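Local structure of 70 KDA protein (Xanthomonas sp., 4B2N) at residues F63-V68 with A418-I423; R299-G304 with N493-P498. The protein is a dihaem c-type cytochrome that acts as a rubber oxygenase, a dioxygenase that attacks natural rubber latex processively. One frame throughout, in Å; residues are numbered along the deposited sequence.

From the N terminus, the chain first runs through the loop between helices 27-32 and 88-104, where residues 63-68 meet a segment some 350 residues on; between the two in sequence comes 299-304, beginning on strand 299-300. Residues 418-423, which carry strand 420-422, then close contact 1; residues 493-498, just ahead of strand 500-502, close contact 2. The two loops therefore cross rather than nest. Their centres lie about 9 Å apart, and Arg299 joins them by packing against Ala65 and Val68. Contact 1 ties the N-terminal loop to the strand beside one haem, contact 2 the turn holding the other haem's propionates to the 493-498 loop.

Contact 1. Residues F63-V68 with A418-I423; sequences FNAYFV and AVVTPI. With HEC (heme c), chain D.
Ala418, Asn64 and Ala65 bury the most surface here, and the carbonyl of Ala418 is where they meet. Its oxygen is gripped by two successive backbone amides: Asn64 N lies 2.9 Å from Ala418 O, nearly along the C=O axis, while Ala65 N approaches Ala418 O at 2.8 Å from above the carbonyl plane. The side-chain carboxamide of Asn64 continues the pairing two residues on, at Val420. Val420 N donates to Asn64 OD1 at 2.9 Å, in the carbonyl plane and on a lone pair, and Asn64 ND2 returns a bond of 3.1 Å to Val420 O. With chi1 at 70° CG is tucked over its own backbone, and from there the carboxamide reaches the N-H and C=O of Val420. Asparagine suits the place because one flat amide offers both an acceptor and a donor, and the two bonds fix its rotation. In effect the side chain imitates a neighbouring strand along one edge of strand 420-422, which pairs antiparallel with strand 500-502 through Thr421 and Tyr501. The methyl of Ala418 is small enough to sit 3.3 Å from Ala65 O; the same CB comes obliquely to the Phe63 ring, 3.6 Å from CD1. Ala65 CB, pointing toward the other segment, rests against Val420 CG2 at 4.0 Å, and Ala65 O accepts a hydrogen bond from Thr298 OG1. Thr421, whose CB points away from 63-68, lies in the haem pocket instead, its OG1 3.5 Å from methyl CMD of the haem that His394 and His641 ligate.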
ATOM      1  N   PHE A  63     -13.340  -5.549 -18.478  1.00 18.68           N
ATOM      2  CA  PHE A  63     -12.664  -4.544 -17.631  1.00 19.72           C
ATOM      3  C   PHE A  63     -13.597  -3.420 -17.247  1.00 19.71           C
ATOM      4  O   PHE A  63     -14.435  -2.992 -18.032  1.00 21.48           O
ATOM      5  CB  PHE A  63     -11.440  -3.932 -18.333  1.00 18.50           C
ATOM      6  CG  PHE A  63     -10.399  -4.938 -18.732  1.00 19.89           C
ATOM      7  CD1 PHE A  63      -9.650  -5.637 -17.748  1.00 17.96           C
ATOM      8  CD2 PHE A  63     -10.159  -5.229 -20.115  1.00 21.01           C
ATOM      9  CE1 PHE A  63      -8.653  -6.561 -18.125  1.00 19.03           C
ATOM     10  CE2 PHE A  63      -9.199  -6.195 -20.489  1.00 19.74           C
ATOM     11  CZ  PHE A  63      -8.422  -6.852 -19.490  1.00 20.53           C
ATOM     12  N   ASN A  64     -13.387  -2.833 -16.088  1.00 19.20           N
ATOM     13  CA  ASN A  64     -14.208  -1.678 -15.740  1.00 20.46           C
ATOM     14  C   ASN A  64     -13.448  -0.577 -15.084  1.00 20.18           C
ATOM     15  O   ASN A  64     -14.039   0.462 -14.786  1.00 19.19           O
ATOM     16  CB  ASN A  64     -15.440  -2.079 -14.931  1.00 20.14           C
ATOM     17  CG  ASN A  64     -15.083  -2.528 -13.535  1.00 20.59           C
ATOM     18  OD1 ASN A  64     -13.995  -2.299 -13.062  1.00 16.90           O
ATOM     19  ND2 ASN A  64     -16.018  -3.180 -12.873  1.00 19.33           N
ATOM     20  N   ALA A  65     -12.135  -0.748 -14.899  1.00 20.62           N
ATOM     21  CA  ALA A  65     -11.369   0.318 -14.246  1.00 19.57           C
ATOM     22  C   ALA A  65     -10.349   0.831 -15.249  1.00 19.65           C
ATOM     23  O   ALA A  65      -9.277   0.204 -15.444  1.00 17.56           O
ATOM     24  CB  ALA A  65     -10.684  -0.206 -12.996  1.00 19.60           C
ATOM     25  N   TYR A  66     -10.691   1.964 -15.877  1.00 17.25           N
ATOM     26  CA  TYR A  66      -9.918   2.403 -16.992  1.00 18.29           C
ATOM     27  C   TYR A  66      -8.758   3.228 -16.556  1.00 17.65           C
ATOM     28  O   TYR A  66      -8.870   3.993 -15.595  1.00 17.87           O
ATOM     29  CB  TYR A  66     -10.736   3.160 -18.019  1.00 19.15           C
ATOM     30  CG  TYR A  66     -11.851   2.337 -18.631  1.00 22.57           C
ATOM     31  CD1 TYR A  66     -11.599   1.102 -19.226  1.00 24.47           C
ATOM     32  CD2 TYR A  66     -13.161   2.778 -18.601  1.00 26.81           C
ATOM     33  CE1 TYR A  66     -12.642   0.332 -19.789  1.00 28.15           C
ATOM     34  CE2 TYR A  66     -14.202   1.999 -19.152  1.00 31.42           C
ATOM     35  CZ  TYR A  66     -13.919   0.796 -19.773  1.00 29.79           C
ATOM     36  OH  TYR A  66     -14.927  -0.001 -20.323  1.00 31.21           O
ATOM     37  N   PHE A  67      -7.671   3.086 -17.305  1.00 17.97           N
ATOM     38  CA  PHE A  67      -6.509   3.930 -17.212  1.00 16.76           C
ATOM     39  C   PHE A  67      -6.846   5.339 -17.674  1.00 18.27           C
ATOM     40  O   PHE A  67      -7.554   5.495 -18.642  1.00 18.90           O
ATOM     41  CB  PHE A  67      -5.459   3.355 -18.129  1.00 17.18           C
ATOM     42  CG  PHE A  67      -4.102   3.951 -17.979  1.00 17.01           C
ATOM     43  CD1 PHE A  67      -3.224   3.530 -16.918  1.00 17.01           C
ATOM     44  CD2 PHE A  67      -3.696   4.937 -18.837  1.00 17.30           C
ATOM     45  CE1 PHE A  67      -1.941   4.061 -16.785  1.00 16.50           C
ATOM     46  CE2 PHE A  67      -2.384   5.430 -18.759  1.00 17.79           C
ATOM     47  CZ  PHE A  67      -1.506   5.004 -17.708  1.00 17.71           C
ATOM     48  N   VAL A  68      -6.307   6.371 -17.014  1.00 15.70           N
ATOM     49  CA  VAL A  68      -6.465   7.738 -17.491  1.00 17.70           C
ATOM     50  C   VAL A  68      -5.086   8.315 -17.746  1.00 16.34           C
ATOM     51  O   VAL A  68      -4.227   8.341 -16.843  1.00 16.13           O
ATOM     52  CB  VAL A  68      -7.204   8.676 -16.483  1.00 17.22           C
ATOM     53  CG1 VAL A  68      -7.174  10.114 -17.026  1.00 17.51           C
ATOM     54  CG2 VAL A  68      -8.622   8.207 -16.339  1.00 17.84           C
ATOM     55  N   ALA A 418      -7.819  -4.768 -14.086  1.00 17.65           N
ATOM     56  CA  ALA A 418      -8.591  -3.544 -14.216  1.00 16.72           C
ATOM     57  C   ALA A 418     -10.062  -3.744 -13.911  1.00 17.67           C
ATOM     58  O   ALA A 418     -10.926  -3.216 -14.645  1.00 19.29           O
ATOM     59  CB  ALA A 418      -8.417  -2.952 -15.613  1.00 17.18           C
ATOM     60  N   VAL A 419     -10.370  -4.499 -12.860  1.00 16.76           N
ATOM     61  CA  VAL A 419     -11.735  -4.647 -12.450  1.00 16.55           C
ATOM     62  C   VAL A 419     -11.850  -4.239 -10.997  1.00 16.74           C
ATOM     63  O   VAL A 419     -11.207  -4.843 -10.177  1.00 18.07           O
ATOM     64  CB  VAL A 419     -12.171  -6.131 -12.601  1.00 16.72           C
ATOM     65  CG1 VAL A 419     -13.571  -6.392 -12.026  1.00 16.96           C
ATOM     66  CG2 VAL A 419     -12.106  -6.582 -14.072  1.00 16.14           C
ATOM     67  N   VAL A 420     -12.681  -3.230 -10.700  1.00 16.26           N
ATOM     68  CA  VAL A 420     -13.130  -2.924  -9.325  1.00 17.11           C
ATOM     69  C   VAL A 420     -14.447  -3.705  -9.149  1.00 18.75           C
ATOM     70  O   VAL A 420     -15.434  -3.481  -9.875  1.00 18.21           O
ATOM     71  CB  VAL A 420     -13.289  -1.400  -9.123  1.00 17.20           C
ATOM     72  CG1 VAL A 420     -13.901  -1.033  -7.758  1.00 16.66           C
ATOM     73  CG2 VAL A 420     -11.913  -0.744  -9.254  1.00 18.21           C
ATOM     74  N   THR A 421     -14.445  -4.680  -8.246  1.00 16.33           N
ATOM     75  CA  THR A 421     -15.631  -5.549  -8.080  1.00 18.33           C
ATOM     76  C   THR A 421     -16.578  -4.774  -7.138  1.00 19.00           C
ATOM     77  O   THR A 421     -16.172  -4.362  -6.037  1.00 17.91           O
ATOM     78  CB  THR A 421     -15.226  -6.904  -7.481  1.00 17.37           C
ATOM     79  OG1 THR A 421     -14.289  -7.573  -8.333  1.00 16.51           O
ATOM     80  CG2 THR A 421     -16.438  -7.787  -7.175  1.00 16.83           C
ATOM     81  N   PRO A 422     -17.844  -4.558  -7.552  1.00 19.19           N
ATOM     82  CA  PRO A 422     -18.726  -3.861  -6.621  1.00 18.84           C
ATOM     83  C   PRO A 422     -18.802  -4.528  -5.248  1.00 18.62           C
ATOM     84  O   PRO A 422     -18.709  -5.775  -5.120  1.00 18.43           O
ATOM     85  CB  PRO A 422     -20.122  -3.962  -7.278  1.00 20.73           C
ATOM     86  CG  PRO A 422     -19.892  -4.474  -8.682  1.00 22.73           C
ATOM     87  CD  PRO A 422     -18.553  -5.115  -8.737  1.00 20.94           C
ATOM     88  N   ILE A 423     -18.959  -3.705  -4.236  1.00 17.88           N
ATOM     89  CA  ILE A 423     -18.990  -4.208  -2.856  1.00 19.07           C
ATOM     90  C   ILE A 423     -20.118  -5.278  -2.642  1.00 19.54           C
ATOM     91  O   ILE A 423     -19.999  -6.125  -1.802  1.00 19.09           O
ATOM     92  CB  ILE A 423     -19.029  -3.036  -1.859  1.00 19.48           C
ATOM     93  CG1 ILE A 423     -18.778  -3.500  -0.408  1.00 18.58           C
ATOM     94  CG2 ILE A 423     -20.371  -2.271  -1.919  1.00 19.60           C
ATOM     95  CD1 ILE A 423     -17.393  -4.135  -0.189  1.00 19.70           C
TER
HETATM   96 FE   HEC D 701     -10.458 -12.965  -5.883  1.00 18.49          FE
HETATM   97  CHA HEC D 701      -8.951 -10.951  -3.513  1.00 16.76           C
HETATM   98  CHB HEC D 701      -7.801 -15.334  -5.677  1.00 17.69           C
HETATM   99  CHC HEC D 701     -12.153 -15.206  -7.827  1.00 18.35           C
HETATM  100  CHD HEC D 701     -12.389 -10.346  -6.916  1.00 17.68           C
HETATM  101  NA  HEC D 701      -8.690 -13.045  -4.902  1.00 18.57           N
HETATM  102  C1A HEC D 701      -8.298 -12.198  -3.836  1.00 18.22           C
HETATM  103  C2A HEC D 701      -7.067 -12.666  -3.204  1.00 17.18           C
HETATM  104  C3A HEC D 701      -6.726 -13.946  -3.850  1.00 18.27           C
HETATM  105  C4A HEC D 701      -7.776 -14.176  -4.821  1.00 18.09           C
HETATM  106  CMA HEC D 701      -5.513 -14.796  -3.542  1.00 16.76           C
HETATM  107  CAA HEC D 701      -6.213 -11.939  -2.168  1.00 17.16           C
HETATM  108  CBA HEC D 701      -5.366 -10.981  -3.083  1.00 16.35           C
HETATM  109  CGA HEC D 701      -4.590  -9.964  -2.231  1.00 16.37           C
HETATM  110  O1A HEC D 701      -4.845  -9.944  -0.999  1.00 15.45           O
HETATM  111  O2A HEC D 701      -3.680  -9.182  -2.692  1.00 16.75           O
HETATM  112  NB  HEC D 701     -10.014 -14.953  -6.600  1.00 19.52           N
HETATM  113  C1B HEC D 701      -8.956 -15.751  -6.460  1.00 18.30           C
HETATM  114  C2B HEC D 701      -9.032 -17.055  -7.126  1.00 19.50           C
HETATM  115  C3B HEC D 701     -10.366 -17.010  -7.754  1.00 18.74           C
HETATM  116  C4B HEC D 701     -10.860 -15.698  -7.371  1.00 19.13           C
HETATM  117  CMB HEC D 701      -7.971 -18.131  -7.137  1.00 19.00           C
HETATM  118  CAB HEC D 701     -11.073 -18.081  -8.557  1.00 19.89           C
HETATM  119  CBB HEC D 701     -11.415 -19.214  -7.812  1.00 18.72           C
HETATM  120  NC  HEC D 701     -11.861 -12.796  -7.215  1.00 19.01           N
HETATM  121  C1C HEC D 701     -12.597 -13.842  -7.840  1.00 19.09           C
HETATM  122  C2C HEC D 701     -13.804 -13.416  -8.538  1.00 19.58           C
HETATM  123  C3C HEC D 701     -13.863 -11.999  -8.280  1.00 18.96           C
HETATM  124  C4C HEC D 701     -12.714 -11.670  -7.390  1.00 19.54           C
HETATM  125  CMC HEC D 701     -14.773 -14.263  -9.348  1.00 18.53           C
HETATM  126  CAC HEC D 701     -14.950 -11.096  -8.780  1.00 22.14           C
HETATM  127  CBC HEC D 701     -16.269 -11.304  -8.612  1.00 21.32           C
HETATM  128  ND  HEC D 701     -10.578 -11.048  -5.394  1.00 17.43           N
HETATM  129  C1D HEC D 701     -11.434 -10.124  -5.818  1.00 17.12           C
HETATM  130  C2D HEC D 701     -11.379  -8.803  -5.207  1.00 17.15           C
HETATM  131  C3D HEC D 701     -10.374  -8.973  -4.185  1.00 16.67           C
HETATM  132  C4D HEC D 701      -9.976 -10.367  -4.365  1.00 17.49           C
HETATM  133  CMD HEC D 701     -12.190  -7.574  -5.532  1.00 16.40           C
HETATM  134  CAD HEC D 701      -9.875  -7.930  -3.211  1.00 16.40           C
HETATM  135  CBD HEC D 701     -10.673  -8.184  -1.923  1.00 16.60           C
HETATM  136  CGD HEC D 701     -10.276  -7.252  -0.802  1.00 15.52           C
HETATM  137  O1D HEC D 701     -11.110  -6.564  -0.200  1.00 18.01           O
HETATM  138  O2D HEC D 701      -9.086  -7.206  -0.573  1.00 14.23           O

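Contact 2. Residues R299-G304 with N493-P498; sequences RQFWDG and NIWEEP. With HEC (heme c), chain C.
Phe301 and Asp303 meet Trp495 from a type I beta turn, Phe301 to Gly304, closed by the bond from Gly304 N to Phe301 O; residues 493-498 have no regular structure, and the backbones come nearest at Asp303 and Pro498, CA to CA 6.3 Å. Gly304 takes a positive phi (63°), which glycine accepts readily. Between the segments, Phe301 CD2 touches Trp495 CH2 at 3.6 Å. The planes are inclined by 30° and strongly offset, with the contact made by CD2 and CE2 of Phe301 on one side and CH2 and CZ3 of Trp495 on the other. Trp495 reaches this place although its CB points away: CG lies anti to the backbone N (chi1 -168°), and the long indole brings its six-membered ring back to the turn. Asp303 OD2 meets the edge of that indole, 3.6 Å from Trp495 CZ2, the carboxylate plane being steeply turned against the ring; its main partner is Arg432, in a salt bridge. At the start of the segment, Arg299 NE donates a hydrogen bond to Gly304 O at 2.9 Å, within the guanidinium plane, while NH2 lies 3.5 Å from Glu496 CG and reaches Ile494 O through a water. Arginine has the length and the several N-H groups for both tasks. The turn also holds haem propionates: Phe301 N donates to O1A at 2.8 Å and Trp302 N to O2D at 2.9 Å, so backbone amides share this role with Arg294, Lys297 and Arg432. Strand 299-300 pairs antiparallel with strand 306-307, whose Leu306 touches both Phe301 and Trp495; helix 312-319 meets Phe301 through Ser313, and helix 439-446 adds Trp445, edge-to-face with Trp495, and Arg442, which touches both Trp495 and Pro498.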
ATOM      1  N   ARG A 299      -5.113   1.071 -12.005  1.00 15.09           N
ATOM      2  CA  ARG A 299      -5.475   2.048 -10.972  1.00 14.71           C
ATOM      3  C   ARG A 299      -4.539   1.960  -9.770  1.00 15.30           C
ATOM      4  O   ARG A 299      -3.876   0.946  -9.569  1.00 14.30           O
ATOM      5  CB  ARG A 299      -6.911   1.813 -10.424  1.00 15.95           C
ATOM      6  CG  ARG A 299      -7.966   1.604 -11.502  1.00 17.16           C
ATOM      7  CD  ARG A 299      -8.139   2.818 -12.407  1.00 19.21           C
ATOM      8  NE  ARG A 299      -8.738   3.955 -11.695  1.00 20.23           N
ATOM      9  CZ  ARG A 299      -8.980   5.154 -12.183  1.00 18.76           C
ATOM     10  NH1 ARG A 299      -8.656   5.467 -13.432  1.00 17.55           N
ATOM     11  NH2 ARG A 299      -9.571   6.070 -11.387  1.00 21.59           N
ATOM     12  N   GLN A 300      -4.657   2.969  -8.928  1.00 15.38           N
ATOM     13  CA  GLN A 300      -3.990   3.016  -7.617  1.00 15.63           C
ATOM     14  C   GLN A 300      -5.071   2.769  -6.531  1.00 16.33           C
ATOM     15  O   GLN A 300      -6.225   3.163  -6.689  1.00 16.27           O
ATOM     16  CB  GLN A 300      -3.399   4.429  -7.407  1.00 15.77           C
ATOM     17  CG  GLN A 300      -2.558   4.901  -8.578  1.00 17.89           C
ATOM     18  CD  GLN A 300      -1.074   4.683  -8.346  1.00 18.68           C
ATOM     19  OE1 GLN A 300      -0.234   5.306  -8.990  1.00 21.51           O
ATOM     20  NE2 GLN A 300      -0.759   3.726  -7.529  1.00 17.34           N
ATOM     21  N   PHE A 301      -4.632   2.196  -5.406  1.00 14.86           N
ATOM     22  CA  PHE A 301      -5.345   2.122  -4.189  1.00 14.69           C
ATOM     23  C   PHE A 301      -6.336   0.985  -4.236  1.00 16.46           C
ATOM     24  O   PHE A 301      -6.730   0.495  -5.332  1.00 16.34           O
ATOM     25  CB  PHE A 301      -5.964   3.478  -3.818  1.00 14.95           C
ATOM     26  CG  PHE A 301      -4.948   4.523  -3.351  1.00 15.68           C
ATOM     27  CD1 PHE A 301      -3.837   4.187  -2.602  1.00 16.09           C
ATOM     28  CD2 PHE A 301      -5.173   5.879  -3.620  1.00 17.44           C
ATOM     29  CE1 PHE A 301      -2.930   5.170  -2.136  1.00 15.74           C
ATOM     30  CE2 PHE A 301      -4.295   6.872  -3.141  1.00 17.00           C
ATOM     31  CZ  PHE A 301      -3.153   6.521  -2.392  1.00 15.91           C
ATOM     32  N   TRP A 302      -6.701   0.516  -3.046  1.00 15.79           N
ATOM     33  CA  TRP A 302      -7.574  -0.657  -2.948  1.00 15.47           C
ATOM     34  C   TRP A 302      -8.918  -0.472  -3.577  1.00 17.26           C
ATOM     35  O   TRP A 302      -9.533  -1.458  -3.967  1.00 16.39           O
ATOM     36  CB  TRP A 302      -7.792  -1.029  -1.469  1.00 13.42           C
ATOM     37  CG  TRP A 302      -6.655  -1.866  -0.996  1.00 14.50           C
ATOM     38  CD1 TRP A 302      -5.641  -1.555  -0.076  1.00 14.76           C
ATOM     39  CD2 TRP A 302      -6.420  -3.234  -1.402  1.00 15.75           C
ATOM     40  NE1 TRP A 302      -4.823  -2.625   0.101  1.00 15.15           N
ATOM     41  CE2 TRP A 302      -5.261  -3.690  -0.654  1.00 14.59           C
ATOM     42  CE3 TRP A 302      -7.128  -4.155  -2.242  1.00 14.75           C
ATOM     43  CZ2 TRP A 302      -4.760  -4.971  -0.811  1.00 15.09           C
ATOM     44  CZ3 TRP A 302      -6.624  -5.455  -2.381  1.00 15.65           C
ATOM     45  CH2 TRP A 302      -5.478  -5.875  -1.664  1.00 15.52           C
ATOM     46  N   ASP A 303      -9.359   0.771  -3.674  1.00 17.13           N
ATOM     47  CA  ASP A 303     -10.652   1.106  -4.305  1.00 16.50           C
ATOM     48  C   ASP A 303     -10.497   1.451  -5.804  1.00 16.72           C
ATOM     49  O   ASP A 303     -11.492   1.773  -6.470  1.00 15.34           O
ATOM     50  CB  ASP A 303     -11.325   2.309  -3.592  1.00 18.53           C
ATOM     51  CG  ASP A 303     -10.343   3.477  -3.341  1.00 20.24           C
ATOM     52  OD1 ASP A 303      -9.239   3.512  -3.925  1.00 18.64           O
ATOM     53  OD2 ASP A 303     -10.701   4.406  -2.577  1.00 20.98           O
ATOM     54  N   GLY A 304      -9.290   1.380  -6.326  1.00 15.12           N
ATOM     55  CA  GLY A 304      -9.094   1.701  -7.742  1.00 15.31           C
ATOM     56  C   GLY A 304      -9.451   3.160  -8.008  1.00 15.97           C
ATOM     57  O   GLY A 304      -9.856   3.510  -9.093  1.00 16.24           O
ATOM     58  N   ASN A 493      -7.267  14.006 -12.835  1.00 14.41           N
ATOM     59  CA  ASN A 493      -6.884  12.915 -11.891  1.00 15.44           C
ATOM     60  C   ASN A 493      -7.867  12.848 -10.756  1.00 15.74           C
ATOM     61  O   ASN A 493      -7.559  13.012  -9.561  1.00 14.26           O
ATOM     62  CB  ASN A 493      -5.433  13.048 -11.374  1.00 15.55           C
ATOM     63  CG  ASN A 493      -5.004  11.856 -10.523  1.00 14.54           C
ATOM     64  OD1 ASN A 493      -5.302  10.678 -10.852  1.00 14.98           O
ATOM     65  ND2 ASN A 493      -4.384  12.147  -9.364  1.00 13.70           N
ATOM     66  N   ILE A 494      -9.082  12.546 -11.158  1.00 15.89           N
ATOM     67  CA  ILE A 494     -10.270  12.561 -10.332  1.00 16.69           C
ATOM     68  C   ILE A 494     -10.216  11.389  -9.360  1.00 17.98           C
ATOM     69  O   ILE A 494      -9.945  10.252  -9.785  1.00 17.77           O
ATOM     70  CB  ILE A 494     -11.504  12.258 -11.264  1.00 17.99           C
ATOM     71  CG1 ILE A 494     -11.730  13.427 -12.193  1.00 22.14           C
ATOM     72  CG2 ILE A 494     -12.752  12.039 -10.418  1.00 21.59           C
ATOM     73  CD1 ILE A 494     -11.770  14.747 -11.438  1.00 21.27           C
ATOM     74  N   TRP A 495     -10.567  11.617  -8.091  1.00 15.29           N
ATOM     75  CA  TRP A 495     -10.774  10.498  -7.161  1.00 17.07           C
ATOM     76  C   TRP A 495     -12.143   9.884  -7.469  1.00 17.66           C
ATOM     77  O   TRP A 495     -13.144  10.502  -7.138  1.00 17.82           O
ATOM     78  CB  TRP A 495     -10.788  11.012  -5.734  1.00 15.91           C
ATOM     79  CG  TRP A 495     -10.693   9.842  -4.758  1.00 17.16           C
ATOM     80  CD1 TRP A 495     -11.660   8.840  -4.487  1.00 18.07           C
ATOM     81  CD2 TRP A 495      -9.506   9.444  -3.992  1.00 17.57           C
ATOM     82  NE1 TRP A 495     -11.149   7.903  -3.617  1.00 18.05           N
ATOM     83  CE2 TRP A 495      -9.858   8.196  -3.292  1.00 17.02           C
ATOM     84  CE3 TRP A 495      -8.208   9.974  -3.828  1.00 16.14           C
ATOM     85  CZ2 TRP A 495      -8.970   7.560  -2.460  1.00 17.73           C
ATOM     86  CZ3 TRP A 495      -7.301   9.288  -2.999  1.00 16.12           C
ATOM     87  CH2 TRP A 495      -7.684   8.133  -2.304  1.00 17.09           C
ATOM     88  N   GLU A 496     -12.210   8.721  -8.112  1.00 18.96           N
ATOM     89  CA  GLU A 496     -13.521   8.130  -8.467  1.00 21.02           C
ATOM     90  C   GLU A 496     -14.413   7.848  -7.276  1.00 21.09           C
ATOM     91  O   GLU A 496     -13.944   7.499  -6.194  1.00 20.57           O
ATOM     92  CB  GLU A 496     -13.366   6.810  -9.239  1.00 21.49           C
ATOM     93  CG  GLU A 496     -12.837   7.056 -10.636  1.00 26.34           C
ATOM     94  CD  GLU A 496     -13.806   7.839 -11.553  1.00 32.47           C
ATOM     95  OE1 GLU A 496     -15.029   7.599 -11.520  1.00 39.12           O
ATOM     96  OE2 GLU A 496     -13.326   8.644 -12.386  1.00 34.01           O
ATOM     97  N   GLU A 497     -15.707   8.007  -7.463  1.00 19.24           N
ATOM     98  CA  GLU A 497     -16.599   7.652  -6.390  1.00 22.14           C
ATOM     99  C   GLU A 497     -16.401   6.134  -6.073  1.00 19.86           C
ATOM    100  O   GLU A 497     -16.401   5.331  -6.978  1.00 21.84           O
ATOM    101  CB  GLU A 497     -18.028   7.935  -6.835  1.00 23.39           C
ATOM    102  CG  GLU A 497     -18.978   7.550  -5.749  1.00 27.36           C
ATOM    103  CD  GLU A 497     -20.355   8.073  -5.986  1.00 30.44           C
ATOM    104  OE1 GLU A 497     -20.592   8.596  -7.089  1.00 33.18           O
ATOM    105  OE2 GLU A 497     -21.148   8.009  -5.016  1.00 34.71           O
ATOM    106  N   PRO A 498     -16.241   5.758  -4.782  1.00 18.41           N
ATOM    107  CA  PRO A 498     -16.022   4.323  -4.582  1.00 18.66           C
ATOM    108  C   PRO A 498     -17.207   3.432  -4.844  1.00 19.89           C
ATOM    109  O   PRO A 498     -18.310   3.800  -4.487  1.00 18.58           O
ATOM    110  CB  PRO A 498     -15.622   4.202  -3.129  1.00 19.00           C
ATOM    111  CG  PRO A 498     -15.911   5.491  -2.457  1.00 20.20           C
ATOM    112  CD  PRO A 498     -16.142   6.528  -3.539  1.00 19.00           C
TER
HETATM  113 FE   HEC C 700       2.125   3.335   0.146  1.00 12.72          FE
HETATM  114  CHA HEC C 700      -0.751   2.389  -1.589  1.00 12.17           C
HETATM  115  CHB HEC C 700       3.673   4.218  -2.884  1.00 12.20           C
HETATM  116  CHC HEC C 700       4.759   4.964   1.827  1.00 12.80           C
HETATM  117  CHD HEC C 700       0.957   1.965   2.989  1.00 12.71           C
HETATM  118  NA  HEC C 700       1.620   3.357  -1.733  1.00 12.51           N
HETATM  119  C1A HEC C 700       0.452   2.774  -2.310  1.00 12.76           C
HETATM  120  C2A HEC C 700       0.518   2.663  -3.760  1.00 12.89           C
HETATM  121  C3A HEC C 700       1.775   3.190  -4.174  1.00 12.45           C
HETATM  122  C4A HEC C 700       2.426   3.577  -2.916  1.00 12.89           C
HETATM  123  CMA HEC C 700       2.333   3.240  -5.583  1.00 13.07           C
HETATM  124  CAA HEC C 700      -0.536   2.091  -4.743  1.00 12.98           C
HETATM  125  CBA HEC C 700      -0.390   0.569  -4.683  1.00 12.66           C
HETATM  126  CGA HEC C 700      -1.480  -0.149  -5.458  1.00 13.12           C
HETATM  127  O1A HEC C 700      -2.712   0.182  -5.359  1.00 13.21           O
HETATM  128  O2A HEC C 700      -1.069  -1.115  -6.108  1.00 14.42           O
HETATM  129  NB  HEC C 700       3.752   4.436  -0.425  1.00 12.51           N
HETATM  130  C1B HEC C 700       4.282   4.614  -1.641  1.00 12.98           C
HETATM  131  C2B HEC C 700       5.511   5.392  -1.696  1.00 12.39           C
HETATM  132  C3B HEC C 700       5.814   5.624  -0.336  1.00 11.59           C
HETATM  133  C4B HEC C 700       4.731   4.949   0.368  1.00 13.61           C
HETATM  134  CMB HEC C 700       6.160   5.760  -2.969  1.00 12.86           C
HETATM  135  CAB HEC C 700       6.929   6.426   0.282  1.00 12.22           C
HETATM  136  CBB HEC C 700       6.913   7.811  -0.034  1.00 11.05           C
HETATM  137  NC  HEC C 700       2.819   3.479   1.998  1.00 12.69           N
HETATM  138  C1C HEC C 700       3.851   4.165   2.613  1.00 13.19           C
HETATM  139  C2C HEC C 700       3.962   3.891   4.068  1.00 13.55           C
HETATM  140  C3C HEC C 700       2.803   3.026   4.376  1.00 13.07           C
HETATM  141  C4C HEC C 700       2.133   2.810   3.096  1.00 12.64           C
HETATM  142  CMC HEC C 700       5.028   4.507   4.967  1.00 13.55           C
HETATM  143  CAC HEC C 700       2.367   2.470   5.696  1.00 14.24           C
HETATM  144  CBC HEC C 700       2.442   3.309   6.812  1.00 14.03           C
HETATM  145  ND  HEC C 700       0.389   2.372   0.599  1.00 12.62           N
HETATM  146  C1D HEC C 700       0.097   1.896   1.808  1.00 12.80           C
HETATM  147  C2D HEC C 700      -1.165   1.234   1.876  1.00 12.27           C
HETATM  148  C3D HEC C 700      -1.662   1.373   0.544  1.00 12.76           C
HETATM  149  C4D HEC C 700      -0.628   2.116  -0.167  1.00 12.34           C
HETATM  150  CMD HEC C 700      -1.857   0.549   2.999  1.00 12.63           C
HETATM  151  CAD HEC C 700      -3.023   0.952   0.113  1.00 13.05           C
HETATM  152  CBD HEC C 700      -3.853   2.175   0.669  1.00 13.50           C
HETATM  153  CGD HEC C 700      -5.327   1.920   0.455  1.00 15.14           C
HETATM  154  O1D HEC C 700      -6.060   1.560   1.410  1.00 15.60           O
HETATM  155  O2D HEC C 700      -5.737   1.998  -0.752  1.00 14.68           O
HETATM  156  O   HOH W   1      -9.647   8.669 -12.072  1.00 27.88           O